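Local atomic coordinates of T-cell surface protein tactile (Homo sapiens, PDB entry 6ARQ), a protein that may take part in adhesion of activated T and NK cells late in the immune response, and promotes NK cell adhesion to target cells by binding PVR. Residues E11-T17 and I112-Q118; T30-Q36 and M100-E106. The protein carries 1 engineered substitution. All coordinates share one frame; numbering follows the deposited sequence.

Contact 1 of 2, residues E11-T17 and I112-Q118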
ATOM      1  N   GLU A  11      32.803 -16.283  -5.747  1.00 44.90           N
ATOM      2  CA  GLU A  11      33.652 -15.097  -5.878  1.00 43.72           C
ATOM      3  C   GLU A  11      35.089 -15.502  -5.530  1.00 45.59           C
ATOM      4  O   GLU A  11      35.297 -16.168  -4.516  1.00 46.45           O
ATOM      5  CB  GLU A  11      33.135 -13.962  -4.966  1.00 46.54           C
ATOM      6  CG  GLU A  11      34.003 -12.709  -4.921  1.00 57.26           C
ATOM      7  CD  GLU A  11      34.042 -11.847  -6.168  1.00 75.43           C
ATOM      8  OE1 GLU A  11      32.959 -11.460  -6.663  1.00 70.26           O
ATOM      9  OE2 GLU A  11      35.162 -11.509  -6.616  1.00 67.76           O
ATOM     10  N   GLU A  12      36.069 -15.131  -6.375  1.00 39.47           N
ATOM     11  CA  GLU A  12      37.473 -15.489  -6.158  1.00 38.84           C
ATOM     12  C   GLU A  12      38.420 -14.345  -6.519  1.00 40.59           C
ATOM     13  O   GLU A  12      38.221 -13.671  -7.530  1.00 38.90           O
ATOM     14  CB  GLU A  12      37.840 -16.739  -6.972  1.00 39.41           C
ATOM     15  CG  GLU A  12      38.971 -17.548  -6.364  1.00 51.88           C
ATOM     16  CD  GLU A  12      39.750 -18.401  -7.345  1.00 75.27           C
ATOM     17  OE1 GLU A  12      39.151 -19.321  -7.948  1.00 70.35           O
ATOM     18  OE2 GLU A  12      40.971 -18.165  -7.490  1.00 70.41           O
ATOM     19  N   ASN A  13      39.468 -14.152  -5.698  1.00 37.30           N
ATOM     20  CA  ASN A  13      40.492 -13.128  -5.903  1.00 36.86           C
ATOM     21  C   ASN A  13      41.710 -13.725  -6.609  1.00 38.73           C
ATOM     22  O   ASN A  13      42.218 -14.768  -6.193  1.00 38.43           O
ATOM     23  CB  ASN A  13      40.901 -12.481  -4.574  1.00 39.05           C
ATOM     24  CG  ASN A  13      39.996 -11.369  -4.089  1.00 60.63           C
ATOM     25  OD1 ASN A  13      39.261 -10.730  -4.852  1.00 50.89           O
ATOM     26  ND2 ASN A  13      40.076 -11.070  -2.802  1.00 56.04           N
ATOM     27  N   VAL A  14      42.148 -13.074  -7.700  1.00 33.84           N
ATOM     28  CA  VAL A  14      43.300 -13.496  -8.502  1.00 33.09           C
ATOM     29  C   VAL A  14      44.335 -12.368  -8.474  1.00 37.51           C
ATOM     30  O   VAL A  14      44.021 -11.235  -8.846  1.00 37.25           O
ATOM     31  CB  VAL A  14      42.913 -13.903  -9.957  1.00 35.31           C
ATOM     32  CG1 VAL A  14      44.123 -14.432 -10.723  1.00 35.34           C
ATOM     33  CG2 VAL A  14      41.788 -14.934  -9.974  1.00 34.21           C
ATOM     34  N   TYR A  15      45.557 -12.676  -8.016  1.00 34.59           N
ATOM     35  CA  TYR A  15      46.636 -11.696  -7.936  1.00 35.53           C
ATOM     36  C   TYR A  15      47.714 -11.990  -8.969  1.00 39.68           C
ATOM     37  O   TYR A  15      48.145 -13.136  -9.113  1.00 39.23           O
ATOM     38  CB  TYR A  15      47.237 -11.649  -6.523  1.00 38.35           C
ATOM     39  CG  TYR A  15      46.298 -11.076  -5.486  1.00 40.25           C
ATOM     40  CD1 TYR A  15      46.215  -9.704  -5.272  1.00 43.14           C
ATOM     41  CD2 TYR A  15      45.495 -11.906  -4.710  1.00 40.72           C
ATOM     42  CE1 TYR A  15      45.347  -9.170  -4.321  1.00 44.71           C
ATOM     43  CE2 TYR A  15      44.628 -11.385  -3.751  1.00 42.28           C
ATOM     44  CZ  TYR A  15      44.559 -10.016  -3.557  1.00 50.75           C
ATOM     45  OH  TYR A  15      43.705  -9.500  -2.613  1.00 52.83           O
ATOM     46  N   ALA A  16      48.126 -10.948  -9.703  1.00 36.88           N
ATOM     47  CA  ALA A  16      49.153 -11.007 -10.744  1.00 37.37           C
ATOM     48  C   ALA A  16      49.940  -9.690 -10.795  1.00 43.28           C
ATOM     49  O   ALA A  16      49.576  -8.738 -10.105  1.00 43.47           O
ATOM     50  CB  ALA A  16      48.509 -11.298 -12.093  1.00 36.57           C
ATOM     51  N   THR A  17      51.027  -9.641 -11.589  1.00 41.06           N
ATOM     52  CA  THR A  17      51.858  -8.442 -11.738  1.00 42.77           C
ATOM     53  C   THR A  17      51.822  -7.960 -13.208  1.00 46.67           C
ATOM     54  O   THR A  17      51.069  -8.514 -14.014  1.00 44.43           O
ATOM     55  CB  THR A  17      53.290  -8.697 -11.209  1.00 53.10           C
ATOM     56  OG1 THR A  17      53.987  -7.454 -11.137  1.00 55.01           O
ATOM     57  CG2 THR A  17      54.084  -9.704 -12.055  1.00 51.99           C
ATOM     58  N   ILE A 112      32.653 -15.325 -10.433  1.00 22.97           N
ATOM     59  CA  ILE A 112      33.229 -13.985 -10.554  1.00 23.03           C
ATOM     60  C   ILE A 112      34.692 -14.030 -10.107  1.00 27.07           C
ATOM     61  O   ILE A 112      34.994 -14.474  -8.998  1.00 27.10           O
ATOM     62  CB  ILE A 112      32.412 -12.908  -9.773  1.00 27.31           C
ATOM     63  CG1 ILE A 112      30.893 -13.021 -10.040  1.00 27.98           C
ATOM     64  CG2 ILE A 112      32.908 -11.494 -10.090  1.00 28.24           C
ATOM     65  CD1 ILE A 112      30.085 -13.586  -8.883  1.00 37.59           C
ATOM     66  N   TYR A 113      35.589 -13.587 -10.995  1.00 23.42           N
ATOM     67  CA  TYR A 113      37.027 -13.514 -10.772  1.00 23.67           C
ATOM     68  C   TYR A 113      37.447 -12.060 -10.636  1.00 27.58           C
ATOM     69  O   TYR A 113      37.316 -11.295 -11.594  1.00 26.45           O
ATOM     70  CB  TYR A 113      37.793 -14.177 -11.933  1.00 24.58           C
ATOM     71  CG  TYR A 113      37.745 -15.688 -11.958  1.00 26.81           C
ATOM     72  CD1 TYR A 113      38.636 -16.446 -11.203  1.00 29.83           C
ATOM     73  CD2 TYR A 113      36.866 -16.363 -12.800  1.00 26.91           C
ATOM     74  CE1 TYR A 113      38.621 -17.838 -11.246  1.00 31.25           C
ATOM     75  CE2 TYR A 113      36.843 -17.757 -12.855  1.00 28.04           C
ATOM     76  CZ  TYR A 113      37.724 -18.490 -12.076  1.00 37.94           C
ATOM     77  OH  TYR A 113      37.717 -19.862 -12.119  1.00 41.18           O
ATOM     78  N   ASN A 114      37.926 -11.667  -9.448  1.00 25.20           N
ATOM     79  CA  ASN A 114      38.397 -10.305  -9.221  1.00 25.71           C
ATOM     80  C   ASN A 114      39.906 -10.291  -9.444  1.00 28.83           C
ATOM     81  O   ASN A 114      40.670 -10.714  -8.576  1.00 28.83           O
ATOM     82  CB  ASN A 114      37.994  -9.789  -7.831  1.00 28.39           C
ATOM     83  CG  ASN A 114      38.326  -8.334  -7.573  1.00 57.87           C
ATOM     84  OD1 ASN A 114      38.303  -7.478  -8.470  1.00 51.80           O
ATOM     85  ND2 ASN A 114      38.616  -8.012  -6.321  1.00 53.54           N
ATOM     86  N   LEU A 115      40.319  -9.884 -10.654  1.00 24.95           N
ATOM     87  CA  LEU A 115      41.719  -9.830 -11.063  1.00 25.24           C
ATOM     88  C   LEU A 115      42.357  -8.532 -10.583  1.00 31.04           C
ATOM     89  O   LEU A 115      41.896  -7.443 -10.933  1.00 31.08           O
ATOM     90  CB  LEU A 115      41.841  -9.979 -12.592  1.00 24.41           C
ATOM     91  CG  LEU A 115      43.250  -9.949 -13.202  1.00 29.70           C
ATOM     92  CD1 LEU A 115      44.062 -11.187 -12.819  1.00 29.92           C
ATOM     93  CD2 LEU A 115      43.177  -9.819 -14.704  1.00 31.16           C
ATOM     94  N   LEU A 116      43.414  -8.662  -9.770  1.00 29.09           N
ATOM     95  CA  LEU A 116      44.157  -7.542  -9.202  1.00 31.00           C
ATOM     96  C   LEU A 116      45.597  -7.566  -9.706  1.00 35.45           C
ATOM     97  O   LEU A 116      46.293  -8.570  -9.534  1.00 34.83           O
ATOM     98  CB  LEU A 116      44.110  -7.585  -7.663  1.00 32.42           C
ATOM     99  CG  LEU A 116      42.724  -7.428  -7.032  1.00 37.25           C
ATOM    100  CD1 LEU A 116      42.280  -8.714  -6.358  1.00 36.65           C
ATOM    101  CD2 LEU A 116      42.702  -6.281  -6.045  1.00 42.38           C
ATOM    102  N   ILE A 117      46.025  -6.474 -10.363  1.00 33.07           N
ATOM    103  CA  ILE A 117      47.377  -6.334 -10.910  1.00 33.90           C
ATOM    104  C   ILE A 117      48.203  -5.471  -9.945  1.00 39.92           C
ATOM    105  O   ILE A 117      47.877  -4.301  -9.724  1.00 40.63           O
ATOM    106  CB  ILE A 117      47.375  -5.774 -12.369  1.00 36.84           C
ATOM    107  CG1 ILE A 117      46.462  -6.605 -13.330  1.00 35.18           C
ATOM    108  CG2 ILE A 117      48.800  -5.611 -12.929  1.00 38.84           C
ATOM    109  CD1 ILE A 117      46.812  -8.142 -13.567  1.00 40.55           C
ATOM    110  N   GLN A 118      49.256  -6.069  -9.360  1.00 37.20           N
ATOM    111  CA  GLN A 118      50.155  -5.421  -8.403  1.00 67.83           C
ATOM    112  C   GLN A 118      51.534  -5.203  -9.019  1.00 90.52           C
ATOM    113  O   GLN A 118      51.786  -4.160  -9.618  1.00 49.87           O
ATOM    114  CB  GLN A 118      50.274  -6.255  -7.118  1.00 69.45           C
ATOM    115  CG  GLN A 118      49.005  -6.285  -6.272  1.00 83.30           C
ATOM    116  CD  GLN A 118      49.171  -7.116  -5.024  1.00102.04           C
ATOM    117  OE1 GLN A 118      49.329  -8.341  -5.075  1.00 96.29           O
ATOM    118  NE2 GLN A 118      49.108  -6.470  -3.870  1.00 95.59           N
TER
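Residues Glu11-Ala16 pair in parallel with Ile112-Ile117 at the edge of an immunoglobulin V-type domain, where the first strand lies beside the last as A' lies beside G in the V-set fold. The strand axes approach to 4.7 Å, with 24° between their N-to-C directions. The evidence for the parallel ladder is its backbone bonding: Glu12, Val14 and Ala16 each give an N-H to one residue of the partner strand and accept one from two residues further on. Val14 N thus reaches Asn114 O at 2.9 Å, while Leu116 N reaches Val14 O at 2.8 Å. Weaker CA-H...O contacts fill in between, as from Tyr113 CA to Glu12 O (3.5 Å).

Polar side chains add one direct bond, Asn114 ND2 to Asn13 OD1 at 3.2 Å. The two side chains run side by side, but the donor is tilted from the plane of the accepting carbonyl. Nearby, the Glu11 carboxylate lies beside Ile112 and Asn114, and its OE1 is salt-bridged to Arg96.

Apolar contacts differ on the two faces. Val14, which packs on Val22 and Leu24 of the opposing sheet, uses both branches: CG2 meets the edge of the Tyr113 ring at CD1 (3.7 Å), and CG1 meets Leu115 CD1 (3.9 Å). On the other face Tyr15, with CG anti to its carbonyl carbon (chi1 -69°), lies alongside Leu116. A CH-pi contact results, with Leu116 CD1 4.1 Å from the Tyr15 ring centroid and 26° off the ring normal.

Contact 2 of 2, residues T30-Q36 and M100-E106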
ATOM      1  N   THR A  30      27.914 -31.543 -17.140  1.00 29.94           N
ATOM      2  CA  THR A  30      26.468 -31.640 -17.339  1.00 29.85           C
ATOM      3  C   THR A  30      26.017 -33.106 -17.442  1.00 34.60           C
ATOM      4  O   THR A  30      26.769 -33.962 -17.912  1.00 35.12           O
ATOM      5  CB  THR A  30      26.033 -30.813 -18.575  1.00 37.16           C
ATOM      6  OG1 THR A  30      24.609 -30.808 -18.678  1.00 38.28           O
ATOM      7  CG2 THR A  30      26.645 -31.304 -19.887  1.00 36.08           C
ATOM      8  N   VAL A  31      24.785 -33.383 -16.986  1.00 31.22           N
ATOM      9  CA  VAL A  31      24.163 -34.705 -17.089  1.00 33.07           C
ATOM     10  C   VAL A  31      23.574 -34.788 -18.509  1.00 35.99           C
ATOM     11  O   VAL A  31      23.669 -35.830 -19.162  1.00 37.24           O
ATOM     12  CB  VAL A  31      23.112 -34.957 -15.965  1.00 38.44           C
ATOM     13  CG1 VAL A  31      22.359 -36.270 -16.172  1.00 40.98           C
ATOM     14  CG2 VAL A  31      23.766 -34.938 -14.585  1.00 38.65           C
ATOM     15  N   GLY A  32      23.040 -33.657 -18.976  1.00 30.03           N
ATOM     16  CA  GLY A  32      22.446 -33.505 -20.297  1.00 29.25           C
ATOM     17  C   GLY A  32      23.343 -32.841 -21.320  1.00 30.66           C
ATOM     18  O   GLY A  32      24.136 -33.520 -21.980  1.00 30.70           O
ATOM     19  N   PHE A  33      23.207 -31.503 -21.471  1.00 24.88           N
ATOM     20  CA  PHE A  33      23.973 -30.708 -22.438  1.00 22.82           C
ATOM     21  C   PHE A  33      24.183 -29.259 -21.973  1.00 23.92           C
ATOM     22  O   PHE A  33      23.457 -28.770 -21.103  1.00 22.80           O
ATOM     23  CB  PHE A  33      23.281 -30.716 -23.820  1.00 25.11           C
ATOM     24  CG  PHE A  33      21.904 -30.090 -23.881  1.00 26.62           C
ATOM     25  CD1 PHE A  33      20.768 -30.839 -23.600  1.00 31.27           C
ATOM     26  CD2 PHE A  33      21.742 -28.763 -24.262  1.00 27.50           C
ATOM     27  CE1 PHE A  33      19.496 -30.261 -23.659  1.00 32.46           C
ATOM     28  CE2 PHE A  33      20.469 -28.187 -24.322  1.00 30.58           C
ATOM     29  CZ  PHE A  33      19.355 -28.939 -24.024  1.00 30.20           C
ATOM     30  N   PHE A  34      25.172 -28.575 -22.586  1.00 19.38           N
ATOM     31  CA  PHE A  34      25.485 -27.167 -22.344  1.00 17.41           C
ATOM     32  C   PHE A  34      24.641 -26.314 -23.283  1.00 20.09           C
ATOM     33  O   PHE A  34      24.628 -26.561 -24.490  1.00 19.96           O
ATOM     34  CB  PHE A  34      26.986 -26.884 -22.544  1.00 18.60           C
ATOM     35  CG  PHE A  34      27.907 -27.687 -21.658  1.00 20.99           C
ATOM     36  CD1 PHE A  34      28.071 -27.360 -20.316  1.00 24.00           C
ATOM     37  CD2 PHE A  34      28.631 -28.757 -22.171  1.00 24.41           C
ATOM     38  CE1 PHE A  34      28.921 -28.106 -19.496  1.00 25.58           C
ATOM     39  CE2 PHE A  34      29.492 -29.495 -21.353  1.00 28.10           C
ATOM     40  CZ  PHE A  34      29.619 -29.174 -20.018  1.00 25.80           C
ATOM     41  N   VAL A  35      23.909 -25.341 -22.731  1.00 15.53           N
ATOM     42  CA  VAL A  35      23.024 -24.477 -23.510  1.00 15.00           C
ATOM     43  C   VAL A  35      23.832 -23.319 -24.122  1.00 17.75           C
ATOM     44  O   VAL A  35      23.827 -23.165 -25.342  1.00 17.69           O
ATOM     45  CB  VAL A  35      21.814 -23.987 -22.670  1.00 18.94           C
ATOM     46  CG1 VAL A  35      20.964 -22.982 -23.438  1.00 18.78           C
ATOM     47  CG2 VAL A  35      20.958 -25.159 -22.203  1.00 20.09           C
ATOM     48  N   GLN A  36      24.512 -22.515 -23.285  1.00 13.49           N
ATOM     49  CA  GLN A  36      25.309 -21.355 -23.703  1.00 12.67           C
ATOM     50  C   GLN A  36      26.260 -20.926 -22.585  1.00 17.07           C
ATOM     51  O   GLN A  36      26.023 -21.249 -21.420  1.00 16.82           O
ATOM     52  CB  GLN A  36      24.377 -20.182 -24.075  1.00 14.02           C
ATOM     53  CG  GLN A  36      24.964 -19.198 -25.075  1.00 21.84           C
ATOM     54  CD  GLN A  36      24.086 -17.989 -25.240  1.00 33.80           C
ATOM     55  OE1 GLN A  36      24.137 -17.043 -24.451  1.00 26.82           O
ATOM     56  NE2 GLN A  36      23.275 -17.986 -26.284  1.00 27.97           N
ATOM     57  N   MET A 100      29.247 -16.920 -17.105  1.00 22.76           N
ATOM     58  CA  MET A 100      27.902 -17.445 -16.922  1.00 22.76           C
ATOM     59  C   MET A 100      27.754 -18.706 -17.751  1.00 25.16           C
ATOM     60  O   MET A 100      27.944 -18.669 -18.967  1.00 24.23           O
ATOM     61  CB  MET A 100      26.849 -16.396 -17.297  1.00 25.67           C
ATOM     62  CG  MET A 100      25.498 -16.676 -16.699  1.00 30.61           C
ATOM     63  SD  MET A 100      24.252 -15.463 -17.177  1.00 36.22           S
ATOM     64  CE  MET A 100      24.698 -14.083 -16.105  1.00 33.42           C
ATOM     65  N   LEU A 101      27.459 -19.827 -17.087  1.00 21.25           N
ATOM     66  CA  LEU A 101      27.304 -21.118 -17.745  1.00 20.79           C
ATOM     67  C   LEU A 101      25.859 -21.590 -17.646  1.00 24.21           C
ATOM     68  O   LEU A 101      25.358 -21.823 -16.545  1.00 24.44           O
ATOM     69  CB  LEU A 101      28.260 -22.160 -17.132  1.00 21.05           C
ATOM     70  CG  LEU A 101      29.754 -21.915 -17.316  1.00 25.18           C
ATOM     71  CD1 LEU A 101      30.520 -22.357 -16.096  1.00 25.96           C
ATOM     72  CD2 LEU A 101      30.283 -22.623 -18.544  1.00 27.68           C
ATOM     73  N   VAL A 102      25.182 -21.700 -18.797  1.00 19.94           N
ATOM     74  CA  VAL A 102      23.798 -22.171 -18.866  1.00 20.32           C
ATOM     75  C   VAL A 102      23.850 -23.651 -19.256  1.00 24.39           C
ATOM     76  O   VAL A 102      24.348 -23.997 -20.327  1.00 23.67           O
ATOM     77  CB  VAL A 102      22.884 -21.328 -19.800  1.00 23.94           C
ATOM     78  CG1 VAL A 102      21.426 -21.757 -19.667  1.00 24.88           C
ATOM     79  CG2 VAL A 102      23.022 -19.834 -19.513  1.00 23.24           C
ATOM     80  N   LEU A 103      23.387 -24.512 -18.346  1.00 21.66           N
ATOM     81  CA  LEU A 103      23.379 -25.968 -18.479  1.00 22.38           C
ATOM     82  C   LEU A 103      21.961 -26.516 -18.417  1.00 27.19           C
ATOM     83  O   LEU A 103      21.106 -25.929 -17.748  1.00 27.34           O
ATOM     84  CB  LEU A 103      24.208 -26.580 -17.332  1.00 22.97           C
ATOM     85  CG  LEU A 103      25.722 -26.748 -17.526  1.00 27.26           C
ATOM     86  CD1 LEU A 103      26.466 -25.427 -17.379  1.00 26.03           C
ATOM     87  CD2 LEU A 103      26.284 -27.709 -16.501  1.00 30.96           C
ATOM     88  N   TYR A 104      21.712 -27.652 -19.088  1.00 24.29           N
ATOM     89  CA  TYR A 104      20.404 -28.297 -19.047  1.00 25.66           C
ATOM     90  C   TYR A 104      20.541 -29.736 -18.533  1.00 30.21           C
ATOM     91  O   TYR A 104      21.304 -30.516 -19.108  1.00 29.69           O
ATOM     92  CB  TYR A 104      19.691 -28.263 -20.410  1.00 27.36           C
ATOM     93  CG  TYR A 104      18.184 -28.331 -20.283  1.00 30.72           C
ATOM     94  CD1 TYR A 104      17.524 -29.554 -20.196  1.00 34.66           C
ATOM     95  CD2 TYR A 104      17.418 -27.170 -20.217  1.00 31.11           C
ATOM     96  CE1 TYR A 104      16.140 -29.620 -20.041  1.00 37.12           C
ATOM     97  CE2 TYR A 104      16.032 -27.224 -20.076  1.00 33.55           C
ATOM     98  CZ  TYR A 104      15.397 -28.452 -19.988  1.00 42.95           C
ATOM     99  OH  TYR A 104      14.031 -28.506 -19.848  1.00 45.86           O
ATOM    100  N   PRO A 105      19.854 -30.104 -17.428  1.00 27.97           N
ATOM    101  CA  PRO A 105      18.889 -29.318 -16.643  1.00 28.06           C
ATOM    102  C   PRO A 105      19.467 -28.746 -15.334  1.00 31.43           C
ATOM    103  O   PRO A 105      18.708 -28.510 -14.390  1.00 32.24           O
ATOM    104  CB  PRO A 105      17.808 -30.364 -16.354  1.00 32.35           C
ATOM    105  CG  PRO A 105      18.594 -31.677 -16.199  1.00 37.79           C
ATOM    106  CD  PRO A 105      19.926 -31.486 -16.913  1.00 31.45           C
ATOM    107  N   GLU A 106      20.797 -28.520 -15.275  1.00 26.50           N
ATOM    108  CA  GLU A 106      21.494 -28.017 -14.079  1.00 25.82           C
ATOM    109  C   GLU A 106      21.214 -26.532 -13.799  1.00 27.72           C
ATOM    110  O   GLU A 106      21.330 -26.099 -12.650  1.00 27.50           O
ATOM    111  CB  GLU A 106      23.012 -28.242 -14.183  1.00 26.22           C
ATOM    112  CG  GLU A 106      23.450 -29.685 -13.982  1.00 37.50           C
ATOM    113  CD  GLU A 106      23.193 -30.621 -15.149  1.00 57.84           C
ATOM    114  OE1 GLU A 106      22.682 -31.736 -14.907  1.00 56.38           O
ATOM    115  OE2 GLU A 106      23.468 -30.227 -16.306  1.00 47.45           O
TER
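Phe33 and Tyr104 stand side by side where two strands of the V-type immunoglobulin domain, equivalent to C and F, pair antiparallel and interrupt their register with a classic beta bulge. Their ring planes are 15° apart, but with centroids 5.5 Å apart the rings are slid past each other and hardly overlap. What lies over the Phe33 face is Tyr104 CB, 3.9 Å from the centroid of that ring in a CH-pi contact. With chi1 at 63°, Phe33 CG sits between its backbone N and carbonyl carbon, which brings the ring over Tyr104 CB. On the opposite face of the sheet, Phe34 CD1 touches Leu103 CG at 3.7 Å. At the loop end, Thr30 OG1 bonds to the syn side of Glu106 OE2 at 2.7 Å, and Val31 N adds weak bonds to both carboxylate oxygens of Glu106, which follows the cis Tyr104-Pro105 peptide bond.

The backbone fixes these pairs. Phe33 and Tyr104 exchange two bonds, the shorter from Tyr104 N to Phe33 O at 2.9 Å. Further along, Val35 and Gln36 both face Val102, which defines the bulge: Val35 N bonds to Val102 O at 2.8 Å, Gln36 N shares that oxygen weakly, and Val102 N returns to Gln36 O at 2.8 Å.

Farther out, Leu101 packs on Cys26 and Trp82 in the sandwich interior. On the outer face the Phe33 and Tyr104 rings meet side chains of another protein's chain, consistent with a place in a binding surface, and Gln36 NE2 makes a weak hydrogen bond to the backbone of that chain.

How the contacts relate
From the N terminus, strand 9-16 comes first and finds its partner only at the end of the modelled chain, so contact 1 closes a loop of 94 intervening residues. Contact 2 is nested inside it: the chain passes through strand 22-29 in the other sheet, then returns at 30-36; after 63 further residues, 100-106 pairs with it and closes the inner loop. Strand 107-117 follows directly and completes contact 1. Both contacts belong to one mixed sheet, in which strands 95-104 and 107-117 are neighbours, so the order 9-16, 107-117, 95-104, 33-42 links them. They lie on opposite sides of the chain's centre, with centres 26 Å apart and nearest atoms about 8 Å apart.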